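Local coordinates for protein alanine racemase (Oenococcus oeni PSU-1, PDB 3HUR) that is an alanine racemase-family protein that joins an N-terminal TIM-type barrel to a C-terminal domain rich in beta strands, at residues 61-66 / 81-86; 129-134 / 181-186; 163-168 / 203-208; 286-291 / 319-324. One frame throughout, in Å; residues are numbered along the deposited sequence.

Contact 1: 61-66 / 81-86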
loop_
_atom_site.group_PDB
_atom_site.type_symbol
_atom_site.label_atom_id
_atom_site.label_comp_id
_atom_site.label_asym_id
_atom_site.label_seq_id
_atom_site.Cartn_x
_atom_site.Cartn_y
_atom_site.Cartn_z
ATOM N N ALA A 61 -31.129 20.229 15.309
ATOM C CA ALA A 61 -31.533 19.978 13.909
ATOM C C ALA A 61 -33.052 19.757 13.809
ATOM O O ALA A 61 -33.613 19.122 14.668
ATOM C CB ALA A 61 -30.829 18.763 13.377
ATOM N N ASP A 62 -33.674 20.224 12.729
ATOM C CA ASP A 62 -35.110 20.089 12.502
ATOM C C ASP A 62 -35.465 18.999 11.491
ATOM O O ASP A 62 -36.644 18.618 11.335
ATOM C CB ASP A 62 -35.673 21.429 11.997
ATOM C CG ASP A 62 -35.161 22.608 12.815
ATOM O OD1 ASP A 62 -35.613 22.784 13.977
ATOM O OD2 ASP A 62 -34.256 23.306 12.325
ATOM N N ALA A 63 -34.473 18.557 10.731
ATOM C CA ALA A 63 -34.604 17.329 9.943
ATOM C C ALA A 63 -33.238 16.657 9.739
ATOM O O ALA A 63 -32.176 17.181 10.097
ATOM C CB ALA A 63 -35.236 17.613 8.650
ATOM N N LEU A 64 -33.283 15.492 9.144
ATOM C CA LEU A 64 -32.082 14.732 8.879
ATOM C C LEU A 64 -32.125 14.360 7.426
ATOM O O LEU A 64 -33.171 13.968 6.943
ATOM C CB LEU A 64 -32.068 13.443 9.718
ATOM C CG LEU A 64 -32.222 13.630 11.222
ATOM C CD1 LEU A 64 -32.445 12.264 11.906
ATOM C CD2 LEU A 64 -31.032 14.355 11.765
ATOM N N ILE A 65 -30.990 14.479 6.740
ATOM C CA ILE A 65 -30.877 14.037 5.324
ATOM C C ILE A 65 -29.846 12.887 5.240
ATOM O O ILE A 65 -28.762 12.963 5.832
ATOM C CB ILE A 65 -30.405 15.205 4.405
ATOM C CG1 ILE A 65 -31.253 16.468 4.643
ATOM C CG2 ILE A 65 -30.467 14.796 2.968
ATOM C CD1 ILE A 65 -30.859 17.784 3.798
ATOM N N VAL A 66 -30.206 11.835 4.518
ATOM C CA VAL A 66 -29.378 10.663 4.348
ATOM C C VAL A 66 -29.442 10.221 2.878
ATOM O O VAL A 66 -30.248 10.780 2.110
ATOM C CB VAL A 66 -29.788 9.494 5.306
ATOM C CG1 VAL A 66 -29.740 9.935 6.798
ATOM C CG2 VAL A 66 -31.088 8.966 4.946
ATOM N N THR A 81 -37.513 10.637 15.429
ATOM C CA THR A 81 -38.851 11.064 15.028
ATOM C C THR A 81 -38.847 12.272 14.123
ATOM O O THR A 81 -39.872 12.567 13.499
ATOM C CB THR A 81 -39.731 11.388 16.250
ATOM O OG1 THR A 81 -39.038 12.299 17.112
ATOM C CG2 THR A 81 -40.061 10.107 17.020
ATOM N N LEU A 82 -37.720 12.976 14.046
ATOM C CA LEU A 82 -37.598 14.097 13.134
ATOM C C LEU A 82 -37.892 13.644 11.741
ATOM O O LEU A 82 -37.786 12.454 11.416
ATOM C CB LEU A 82 -36.212 14.683 13.144
ATOM C CG LEU A 82 -35.777 15.301 14.462
ATOM C CD1 LEU A 82 -34.343 15.724 14.362
ATOM C CD2 LEU A 82 -36.649 16.460 14.821
ATOM N N PRO A 83 -38.326 14.580 10.893
ATOM C CA PRO A 83 -38.496 14.158 9.486
ATOM C C PRO A 83 -37.137 13.831 8.836
ATOM O O PRO A 83 -36.124 14.425 9.167
ATOM C CB PRO A 83 -39.163 15.355 8.808
ATOM C CG PRO A 83 -39.072 16.521 9.829
ATOM C CD PRO A 83 -38.737 15.971 11.171
ATOM N N ILE A 84 -37.157 12.893 7.897
ATOM C CA ILE A 84 -35.973 12.393 7.248
ATOM C C ILE A 84 -36.189 12.424 5.779
ATOM O O ILE A 84 -37.265 12.105 5.292
ATOM C CB ILE A 84 -35.678 10.918 7.632
ATOM C CG1 ILE A 84 -35.216 10.835 9.085
ATOM C CG2 ILE A 84 -34.600 10.350 6.731
ATOM C CD1 ILE A 84 -35.682 9.632 9.812
ATOM N N TRP A 85 -35.131 12.763 5.071
ATOM C CA TRP A 85 -35.214 13.005 3.654
ATOM C C TRP A 85 -34.119 12.174 3.045
ATOM O O TRP A 85 -32.958 12.334 3.375
ATOM C CB TRP A 85 -34.997 14.511 3.444
ATOM C CG TRP A 85 -34.827 15.027 2.062
ATOM C CD1 TRP A 85 -34.916 14.340 0.877
ATOM C CD2 TRP A 85 -34.583 16.394 1.717
ATOM N NE1 TRP A 85 -34.691 15.205 -0.174
ATOM C CE2 TRP A 85 -34.500 16.470 0.331
ATOM C CE3 TRP A 85 -34.392 17.555 2.468
ATOM C CZ2 TRP A 85 -34.243 17.655 -0.326
ATOM C CZ3 TRP A 85 -34.134 18.728 1.813
ATOM C CH2 TRP A 85 -34.067 18.772 0.429
ATOM N N VAL A 86 -34.506 11.266 2.173
ATOM C CA VAL A 86 -33.586 10.383 1.505
ATOM C C VAL A 86 -33.295 10.926 0.115
ATOM O O VAL A 86 -34.204 11.296 -0.604
ATOM C CB VAL A 86 -34.187 8.967 1.463
ATOM C CG1 VAL A 86 -33.242 7.972 0.711
ATOM C CG2 VAL A 86 -34.441 8.524 2.885
#

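Contact 2: 129-134 / 181-186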
loop_
_atom_site.group_PDB
_atom_site.type_symbol
_atom_site.label_atom_id
_atom_site.label_comp_id
_atom_site.label_asym_id
_atom_site.label_seq_id
_atom_site.Cartn_x
_atom_site.Cartn_y
_atom_site.Cartn_z
ATOM N N ILE A 129 -33.787 22.239 -7.853
ATOM C CA ILE A 129 -33.504 23.121 -8.941
ATOM C C ILE A 129 -32.114 22.880 -9.505
ATOM O O ILE A 129 -31.121 23.214 -8.897
ATOM C CB ILE A 129 -33.630 24.610 -8.501
ATOM C CG1 ILE A 129 -34.979 24.863 -7.798
ATOM C CG2 ILE A 129 -33.439 25.511 -9.695
ATOM C CD1 ILE A 129 -36.154 24.295 -8.507
ATOM N N ASP A 130 -32.058 22.313 -10.693
ATOM C CA ASP A 130 -30.797 22.166 -11.403
ATOM C C ASP A 130 -30.290 23.525 -11.832
ATOM O O ASP A 130 -30.654 24.022 -12.890
ATOM C CB ASP A 130 -30.974 21.268 -12.637
ATOM C CG ASP A 130 -29.651 21.027 -13.420
ATOM O OD1 ASP A 130 -28.552 21.459 -12.983
ATOM O OD2 ASP A 130 -29.716 20.392 -14.501
ATOM N N THR A 131 -29.442 24.129 -11.014
ATOM C CA THR A 131 -28.772 25.346 -11.419
ATOM C C THR A 131 -27.404 25.023 -11.992
ATOM O O THR A 131 -26.510 25.864 -11.975
ATOM C CB THR A 131 -28.584 26.314 -10.257
ATOM O OG1 THR A 131 -27.602 25.799 -9.355
ATOM C CG2 THR A 131 -29.874 26.541 -9.530
ATOM N N GLY A 132 -27.212 23.810 -12.493
ATOM C CA GLY A 132 -25.994 23.544 -13.246
ATOM C C GLY A 132 -25.352 22.181 -13.169
ATOM O O GLY A 132 -25.420 21.399 -14.125
ATOM N N MET A 133 -24.682 21.903 -12.063
ATOM C CA MET A 133 -23.684 20.813 -12.051
ATOM C C MET A 133 -24.288 19.426 -11.676
ATOM O O MET A 133 -23.731 18.676 -10.862
ATOM C CB MET A 133 -22.557 21.204 -11.075
ATOM C CG MET A 133 -21.235 20.509 -11.336
ATOM S SD MET A 133 -20.328 21.243 -12.705
ATOM C CE MET A 133 -18.870 21.833 -11.800
ATOM N N THR A 134 -25.431 19.079 -12.252
ATOM C CA THR A 134 -26.139 17.892 -11.797
ATOM C C THR A 134 -27.163 17.524 -12.819
ATOM O O THR A 134 -27.434 18.323 -13.717
ATOM C CB THR A 134 -26.822 18.134 -10.446
ATOM O OG1 THR A 134 -27.961 17.279 -10.325
ATOM C CG2 THR A 134 -27.273 19.572 -10.303
ATOM N N GLU A 181 -21.522 32.684 -9.471
ATOM C CA GLU A 181 -22.483 33.708 -9.920
ATOM C C GLU A 181 -23.427 33.097 -10.918
ATOM O O GLU A 181 -24.627 33.341 -10.858
ATOM C CB GLU A 181 -21.814 34.957 -10.540
ATOM C CG GLU A 181 -21.047 35.839 -9.533
ATOM C CD GLU A 181 -21.905 36.275 -8.356
ATOM O OE1 GLU A 181 -21.417 36.240 -7.200
ATOM O OE2 GLU A 181 -23.080 36.651 -8.601
ATOM N N GLU A 182 -22.893 32.297 -11.828
ATOM C CA GLU A 182 -23.715 31.693 -12.864
ATOM C C GLU A 182 -24.820 30.855 -12.235
ATOM O O GLU A 182 -25.995 30.974 -12.614
ATOM C CB GLU A 182 -22.857 30.837 -13.779
ATOM C CG GLU A 182 -23.582 30.224 -14.937
ATOM C CD GLU A 182 -22.650 29.406 -15.859
ATOM O OE1 GLU A 182 -21.395 29.586 -15.816
ATOM O OE2 GLU A 182 -23.184 28.580 -16.643
ATOM N N GLN A 183 -24.460 30.039 -11.248
ATOM C CA GLN A 183 -25.450 29.207 -10.570
ATOM C C GLN A 183 -26.508 30.063 -9.861
ATOM O O GLN A 183 -27.713 29.783 -9.938
ATOM C CB GLN A 183 -24.769 28.267 -9.567
ATOM C CG GLN A 183 -23.964 27.119 -10.197
ATOM C CD GLN A 183 -23.687 25.971 -9.220
ATOM O OE1 GLN A 183 -22.830 26.062 -8.330
ATOM N NE2 GLN A 183 -24.425 24.900 -9.388
ATOM N N LEU A 184 -26.068 31.104 -9.165
ATOM C CA LEU A 184 -27.007 32.008 -8.504
ATOM C C LEU A 184 -27.937 32.712 -9.528
ATOM O O LEU A 184 -29.120 32.928 -9.256
ATOM C CB LEU A 184 -26.235 33.031 -7.694
ATOM C CG LEU A 184 -27.032 33.937 -6.766
ATOM C CD1 LEU A 184 -27.932 33.094 -5.838
ATOM C CD2 LEU A 184 -26.067 34.861 -5.991
ATOM N N ARG A 185 -27.416 33.023 -10.714
ATOM C CA ARG A 185 -28.263 33.585 -11.778
ATOM C C ARG A 185 -29.357 32.554 -12.104
ATOM O O ARG A 185 -30.563 32.867 -12.001
ATOM C CB ARG A 185 -27.407 34.071 -12.994
ATOM C CG ARG A 185 -28.038 34.099 -14.444
ATOM C CD ARG A 185 -27.916 35.489 -15.062
ATOM N NE ARG A 185 -27.282 35.623 -16.387
ATOM C CZ ARG A 185 -27.860 36.116 -17.507
ATOM N NH1 ARG A 185 -29.151 36.473 -17.560
ATOM N NH2 ARG A 185 -27.133 36.214 -18.621
ATOM N N ARG A 186 -28.948 31.325 -12.414
ATOM C CA ARG A 186 -29.922 30.287 -12.750
ATOM C C ARG A 186 -30.974 30.054 -11.658
ATOM O O ARG A 186 -32.162 29.923 -11.961
ATOM C CB ARG A 186 -29.218 28.985 -13.090
ATOM C CG ARG A 186 -28.806 28.852 -14.563
ATOM C CD ARG A 186 -27.380 28.297 -14.600
ATOM N NE ARG A 186 -26.892 27.955 -15.943
ATOM C CZ ARG A 186 -25.793 27.227 -16.185
ATOM N NH1 ARG A 186 -25.048 26.737 -15.186
ATOM N NH2 ARG A 186 -25.434 26.984 -17.437
#

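Contact 3: 163-168 / 203-208. With SO4 (sulfate ion), chain B.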
loop_
_atom_site.group_PDB
_atom_site.type_symbol
_atom_site.label_atom_id
_atom_site.label_comp_id
_atom_site.label_asym_id
_atom_site.label_seq_id
_atom_site.Cartn_x
_atom_site.Cartn_y
_atom_site.Cartn_z
ATOM N N TYR A 163 -35.073 23.552 -3.541
ATOM C CA TYR A 163 -33.678 23.555 -3.123
ATOM C C TYR A 163 -32.680 23.392 -4.256
ATOM O O TYR A 163 -33.005 22.880 -5.321
ATOM C CB TYR A 163 -33.449 22.442 -2.076
ATOM C CG TYR A 163 -33.304 21.071 -2.669
ATOM C CD1 TYR A 163 -34.404 20.380 -3.101
ATOM C CD2 TYR A 163 -32.054 20.497 -2.856
ATOM C CE1 TYR A 163 -34.293 19.155 -3.709
ATOM C CE2 TYR A 163 -31.926 19.239 -3.439
ATOM C CZ TYR A 163 -33.062 18.565 -3.851
ATOM O OH TYR A 163 -32.977 17.317 -4.450
ATOM N N THR A 164 -31.450 23.834 -3.977
ATOM C CA THR A 164 -30.301 23.651 -4.866
ATOM C C THR A 164 -29.033 23.669 -4.020
ATOM O O THR A 164 -29.080 23.918 -2.822
ATOM C CB THR A 164 -30.200 24.845 -5.861
ATOM O OG1 THR A 164 -29.360 24.517 -6.974
ATOM C CG2 THR A 164 -29.641 26.102 -5.164
ATOM N N HIS A 165 -27.879 23.505 -4.639
ATOM C CA HIS A 165 -26.631 23.864 -3.921
ATOM C C HIS A 165 -25.584 24.227 -4.929
ATOM O O HIS A 165 -25.664 23.809 -6.100
ATOM C CB HIS A 165 -26.074 22.672 -3.139
ATOM C CG HIS A 165 -25.577 21.591 -4.040
ATOM N ND1 HIS A 165 -24.238 21.360 -4.240
ATOM C CD2 HIS A 165 -26.244 20.777 -4.895
ATOM C CE1 HIS A 165 -24.100 20.402 -5.145
ATOM N NE2 HIS A 165 -25.302 20.043 -5.567
ATOM N N PHE A 166 -24.566 24.901 -4.419
ATOM C CA PHE A 166 -23.504 25.476 -5.202
ATOM C C PHE A 166 -22.282 24.566 -5.169
ATOM O O PHE A 166 -21.743 24.312 -4.128
ATOM C CB PHE A 166 -23.180 26.882 -4.646
ATOM C CG PHE A 166 -24.358 27.830 -4.742
ATOM C CD1 PHE A 166 -24.658 28.475 -5.945
ATOM C CD2 PHE A 166 -25.215 28.020 -3.677
ATOM C CE1 PHE A 166 -25.792 29.300 -6.065
ATOM C CE2 PHE A 166 -26.323 28.861 -3.792
ATOM C CZ PHE A 166 -26.602 29.506 -4.992
ATOM N N ALA A 167 -21.855 24.096 -6.333
ATOM C CA ALA A 167 -20.690 23.251 -6.462
ATOM C C ALA A 167 -19.374 23.911 -6.107
ATOM O O ALA A 167 -18.447 23.230 -5.681
ATOM C CB ALA A 167 -20.606 22.720 -7.851
ATOM N N THR A 168 -19.238 25.213 -6.272
ATOM C CA THR A 168 -17.907 25.770 -6.171
ATOM C C THR A 168 -17.758 26.716 -4.991
ATOM O O THR A 168 -16.822 27.527 -4.928
ATOM C CB THR A 168 -17.492 26.429 -7.496
ATOM O OG1 THR A 168 -18.424 27.455 -7.810
ATOM C CG2 THR A 168 -17.439 25.367 -8.657
ATOM N N MET A 203 -30.819 26.642 0.185
ATOM C CA MET A 203 -29.775 26.962 -0.757
ATOM C C MET A 203 -28.381 26.527 -0.316
ATOM O O MET A 203 -27.546 26.277 -1.182
ATOM C CB MET A 203 -29.791 28.512 -1.042
ATOM C CG MET A 203 -31.048 28.974 -1.851
ATOM S SD MET A 203 -31.152 30.724 -2.310
ATOM C CE MET A 203 -30.031 30.747 -3.647
ATOM N N ALA A 204 -28.137 26.452 1.003
ATOM C CA ALA A 204 -26.779 26.439 1.562
ATOM C C ALA A 204 -26.277 25.070 2.026
ATOM O O ALA A 204 -26.738 24.545 3.052
ATOM C CB ALA A 204 -26.713 27.396 2.711
ATOM N N ASN A 205 -25.298 24.523 1.297
ATOM C CA ASN A 205 -24.491 23.376 1.789
ATOM C C ASN A 205 -23.464 23.915 2.748
ATOM O O ASN A 205 -23.565 25.066 3.158
ATOM C CB ASN A 205 -23.833 22.605 0.649
ATOM C CG ASN A 205 -22.796 23.427 -0.089
ATOM O OD1 ASN A 205 -22.350 24.489 0.386
ATOM N ND2 ASN A 205 -22.399 22.941 -1.269
ATOM N N SER A 206 -22.500 23.082 3.149
ATOM C CA SER A 206 -21.568 23.450 4.220
ATOM C C SER A 206 -20.746 24.656 3.833
ATOM O O SER A 206 -20.485 25.548 4.635
ATOM C CB SER A 206 -20.607 22.284 4.546
ATOM O OG SER A 206 -21.165 21.304 5.425
ATOM N N ALA A 207 -20.275 24.622 2.608
ATOM C CA ALA A 207 -19.339 25.603 2.109
ATOM C C ALA A 207 -20.073 26.981 1.943
ATOM O O ALA A 207 -19.558 28.038 2.352
ATOM C CB ALA A 207 -18.728 25.093 0.774
ATOM N N THR A 208 -21.292 26.923 1.404
ATOM C CA THR A 208 -22.126 28.064 1.308
ATOM C C THR A 208 -22.345 28.625 2.691
ATOM O O THR A 208 -22.194 29.845 2.907
ATOM C CB THR A 208 -23.448 27.746 0.635
ATOM O OG1 THR A 208 -23.212 26.970 -0.542
ATOM C CG2 THR A 208 -24.151 29.038 0.212
HETATM S S SO4 B . -22.033 19.201 2.289
HETATM O O1 SO4 B . -20.971 18.294 2.642
HETATM O O2 SO4 B . -21.733 20.005 1.132
HETATM O O3 SO4 B . -23.167 18.429 1.874
HETATM O O4 SO4 B . -22.172 20.030 3.475
HETATM O O HOH W 1 -24.949 25.239 -1.353
#

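Contact 4: 286-291 / 319-324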
loop_
_atom_site.group_PDB
_atom_site.type_symbol
_atom_site.label_atom_id
_atom_site.label_comp_id
_atom_site.label_asym_id
_atom_site.label_seq_id
_atom_site.Cartn_x
_atom_site.Cartn_y
_atom_site.Cartn_z
ATOM N N LEU A 286 2.668 2.149 23.834
ATOM C CA LEU A 286 1.288 2.320 23.405
ATOM C C LEU A 286 1.029 1.256 22.351
ATOM O O LEU A 286 1.898 0.970 21.538
ATOM C CB LEU A 286 1.069 3.738 22.830
ATOM C CG LEU A 286 1.573 4.914 23.673
ATOM C CD1 LEU A 286 1.258 6.222 22.991
ATOM C CD2 LEU A 286 1.019 4.937 25.095
ATOM N N PRO A 287 -0.155 0.660 22.357
ATOM C CA PRO A 287 -0.334 -0.478 21.497
ATOM C C PRO A 287 -0.802 -0.085 20.098
ATOM O O PRO A 287 -1.806 -0.591 19.608
ATOM C CB PRO A 287 -1.364 -1.293 22.251
ATOM C CG PRO A 287 -2.261 -0.234 22.855
ATOM C CD PRO A 287 -1.299 0.838 23.263
ATOM N N PHE A 288 -0.069 0.816 19.456
ATOM C CA PHE A 288 -0.180 0.981 18.034
ATOM C C PHE A 288 1.160 1.154 17.362
ATOM O O PHE A 288 2.134 1.583 17.953
ATOM C CB PHE A 288 -1.079 2.167 17.710
ATOM C CG PHE A 288 -0.657 3.441 18.356
ATOM C CD1 PHE A 288 0.247 4.257 17.748
ATOM C CD2 PHE A 288 -1.172 3.812 19.581
ATOM C CE1 PHE A 288 0.636 5.430 18.336
ATOM C CE2 PHE A 288 -0.806 5.013 20.174
ATOM C CZ PHE A 288 0.109 5.812 19.544
ATOM N N GLY A 289 1.171 0.860 16.072
ATOM C CA GLY A 289 2.334 1.114 15.238
ATOM C C GLY A 289 1.992 1.024 13.785
ATOM O O GLY A 289 0.849 1.222 13.399
ATOM N N TYR A 290 2.962 0.649 12.965
ATOM C CA TYR A 290 2.782 0.747 11.521
ATOM C C TYR A 290 1.784 -0.210 10.939
ATOM O O TYR A 290 1.531 -0.113 9.760
ATOM C CB TYR A 290 4.122 0.609 10.790
ATOM C CG TYR A 290 5.042 1.776 11.056
ATOM C CD1 TYR A 290 4.767 3.035 10.536
ATOM C CD2 TYR A 290 6.199 1.620 11.814
ATOM C CE1 TYR A 290 5.612 4.114 10.795
ATOM C CE2 TYR A 290 7.047 2.689 12.069
ATOM C CZ TYR A 290 6.759 3.927 11.567
ATOM O OH TYR A 290 7.638 4.976 11.828
ATOM N N ASN A 291 1.276 -1.166 11.725
ATOM C CA ASN A 291 0.152 -2.014 11.301
ATOM C C ASN A 291 -1.067 -1.177 11.074
ATOM O O ASN A 291 -1.994 -1.645 10.424
ATOM C CB ASN A 291 -0.288 -2.975 12.400
ATOM C CG ASN A 291 0.204 -4.357 12.203
ATOM O OD1 ASN A 291 0.688 -4.695 11.122
ATOM N ND2 ASN A 291 0.085 -5.197 13.258
ATOM N N ASP A 319 3.369 -2.602 16.247
ATOM C CA ASP A 319 2.285 -2.484 17.216
ATOM C C ASP A 319 2.711 -1.823 18.492
ATOM O O ASP A 319 2.030 -1.925 19.485
ATOM C CB ASP A 319 1.677 -3.864 17.521
ATOM C CG ASP A 319 2.690 -4.875 18.156
ATOM O OD1 ASP A 319 3.873 -4.533 18.398
ATOM O OD2 ASP A 319 2.287 -6.054 18.422
ATOM N N GLN A 320 3.814 -1.106 18.462
ATOM C CA GLN A 320 4.362 -0.500 19.649
ATOM C C GLN A 320 4.906 0.867 19.295
ATOM O O GLN A 320 5.680 1.023 18.370
ATOM C CB GLN A 320 5.507 -1.337 20.238
ATOM C CG GLN A 320 5.059 -2.641 20.820
ATOM C CD GLN A 320 6.187 -3.643 20.938
ATOM O OE1 GLN A 320 7.235 -3.492 20.322
ATOM N NE2 GLN A 320 5.971 -4.676 21.710
ATOM N N THR A 321 4.525 1.825 20.097
ATOM C CA THR A 321 5.040 3.147 20.027
ATOM C C THR A 321 5.418 3.507 21.461
ATOM O O THR A 321 4.669 3.182 22.409
ATOM C CB THR A 321 3.949 4.095 19.495
ATOM O OG1 THR A 321 3.647 3.735 18.143
ATOM C CG2 THR A 321 4.399 5.503 19.522
ATOM N N MET A 322 6.572 4.142 21.644
ATOM C CA MET A 322 7.032 4.464 23.011
ATOM C C MET A 322 6.977 5.970 23.293
ATOM O O MET A 322 7.208 6.761 22.407
ATOM C CB MET A 322 8.423 3.899 23.237
ATOM C CG MET A 322 8.462 2.396 23.555
ATOM S SD MET A 322 10.187 1.851 23.737
ATOM C CE MET A 322 10.937 2.528 22.329
ATOM N N VAL A 323 6.621 6.343 24.520
ATOM C CA VAL A 323 6.574 7.752 24.928
ATOM C C VAL A 323 7.236 8.027 26.280
ATOM O O VAL A 323 6.968 7.364 27.276
ATOM C CB VAL A 323 5.098 8.253 24.969
ATOM C CG1 VAL A 323 5.000 9.654 25.560
ATOM C CG2 VAL A 323 4.498 8.220 23.571
ATOM N N LYS A 324 8.086 9.045 26.313
ATOM C CA LYS A 324 8.671 9.527 27.569
ATOM C C LYS A 324 7.638 10.321 28.312
ATOM O O LYS A 324 7.208 11.337 27.817
ATOM C CB LYS A 324 9.896 10.426 27.308
ATOM C CG LYS A 324 10.648 10.863 28.602
ATOM C CD LYS A 324 11.761 11.884 28.330
ATOM C CE LYS A 324 12.366 12.392 29.686
ATOM N NZ LYS A 324 13.564 13.334 29.557
#

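Contact 1: 61-66 / 81-86
Trp85 holds CG anti to its backbone N (chi1 171°) and Ile65 holds CG1 anti to its carbonyl carbon (chi1 -50°); on adjacent parallel strands these settings lay the two side chains alongside each other, pointing the same way. Ile65 CD1 reaches the six-membered part of the indole obliquely, 3.8 Å from Trp85 CE3, so a long aliphatic chain packs against a broad ring. The other face of the pair carries Leu64, Ile84, Val66 and Val86. There Leu64 CB lies 4.1 Å from Ile84 CG1, and the valines meet methyl to methyl, CG2 to CG2, at 4.0 Å; beta-branched residues suit such an extended backbone. Between the two layers Leu64 N donates to Pro83 O at 3.0 Å, Trp85 N to Leu64 O, and Val66 N to Trp85 O. Pro83, which has no N-H to give, fits the start of this ladder by contributing its carbonyl, while its CD rests 3.4 Å from Asp62 O. Helix 69-77 makes the beta-alpha-beta crossover between the strands and covers the face bearing Ile84, Val66 and Val86. Strand 34-38 pairs with 63-66 on one side, and strand 103-107 with 84-86 on the other.

Contact 2: 129-134 / 181-186
Thr131 packs into the side of the helix at Gln183 and Arg186, and these van der Waals touches make up much of the contact. Its CB lies 3.6 Å from Gln183 O and, carbon to carbon, 3.9 Å from Arg186 CB, close enough for a small branched residue to nestle against the helix backbone. Hydrogen bonding across the gap is slight. Gln183, its chain extended beyond CG and crossing Thr131 at about a right angle, gives a weak bond from NE2 to Thr131 O at 3.5 Å, while its OE1 accepts from Ala167 N, which fixes the turn of the amide. Within the loop, Asp130 OD1 accepts from Gly132 N at 2.8 Å, the N-H approaching from above the carboxylate plane: an Asx turn. Gly132 has a positive phi of 146°, an angle at which a side chain would press on the preceding carbonyl. Charge pairing stays on the helix: Arg186 NH2 and Glu182 OE2, one turn apart, form a salt bridge of 2.9 Å, and Arg186 NH1 comes to 3.6 Å from Thr131 O. In the beta/alpha barrel, this Asx-turn loop after strand 123-128 packs on helix 174-191, which follows the next strand, 157-163.

Contact 3: 163-168 / 203-208
At the edge of the Phe166 ring, Met203 CE lies in plane, 3.9 Å from Phe166 CZ, and Thr208 OG1 is near the plane beside CD2; Met203 O approaches obliquely. Phe180 stacks on this ring, so a flat, wholly apolar residue suits the place. The His165 ring likewise has the Asn205 amide at its edge, ND2 standing 3.8 Å from His165 ND1 with the planes 49° apart. Asn205 ND2 also gives a weak bond to Phe166 O at 3.2 Å. The other end of that amide caps the helix. Asn205 OD1 receives Thr208 N at 2.8 Å almost straight (176° at the hydrogen), and Thr208 OG1 donates to it from above the carbonyl plane. A water knits the two segments together: it accepts from Phe166 N (3.1 Å) and Asn205 N, and donates to Met203 O (2.8 Å) and Thr208 OG1. Asparagine suits the N-cap because its carbonyl can take N-H groups left over in the first turn. Just beyond, a sulfate ion, probably from the crystallisation liquor, accepts from the Ser206 hydroxyl and, weakly, from Ser206 N. Gln227 N binds it too, and the helix start would probably add a favourable dipole. An anion at a short helix's N-terminus is reminiscent of the phosphate-binding sites of many TIM barrels.

Contact 4: 286-291 / 319-324
Thr321 meets Phe288 with every atom of its side chain. CB comes first, 3.5 Å from Phe288 O and 3.8 Å from Phe288 CE1. From there OG1, set anti to the residue's own carbonyl carbon (chi1 -65°), donates to Phe288 O at 2.6 Å, arriving from 37° above the carbonyl plane. CG2, the other branch, lies 3.9 Å from Phe288 CE1. Behind the side chain runs a hydrogen-bonded antiparallel pair: Leu286 N gives to Thr321 O at 2.7 Å and Thr321 N returns a bond to Leu286 O at 3.1 Å. Leu286 CD1 touches Val323 CG2 on the face they share with Thr321, a natural place for aliphatic residues. The regular pairing ends at Pro287, the centre of an inverse gamma turn, yet the chain stays close. At Gly289 the backbones close to 4.1 Å between its CA and Asp319 CA, where the lack of a side chain suits the fit. At the subunit interface, Gln320 NE2 bonds to Tyr354 OH of the second subunit and Tyr271 O of the third. The chemistry implies that the threonine hydroxyl extends the pairing past the turn: the N-H groups of Gln320 and Thr321 are badly angled for Phe288 O, and OG1 satisfies that carbonyl instead.

In the fold
Contacts 1, 2 and 3 belong to one barrel. Contacts 2 and 3 have centres 10 Å apart and alternate along the chain, so they interlock: Ile129 meets Tyr163 and Thr164 through probable hydrogen bonds, and Gln183 and Leu184 pack on Phe166. Contact 1 lies 18 Å from contact 3, centre to centre, and reaches it through Trp85 CZ2, 3.7 Å from Tyr163 CE1, whose rings meet edge-to-face. It does not touch contact 2. The sulfate ion bound by Ser206 may mark a pocket beside contact 3. Contact 4 stands apart in the C-terminal domain, about 42 Å from contact 3 between centres, on the opposite side of the chain's centre and facing other subunits.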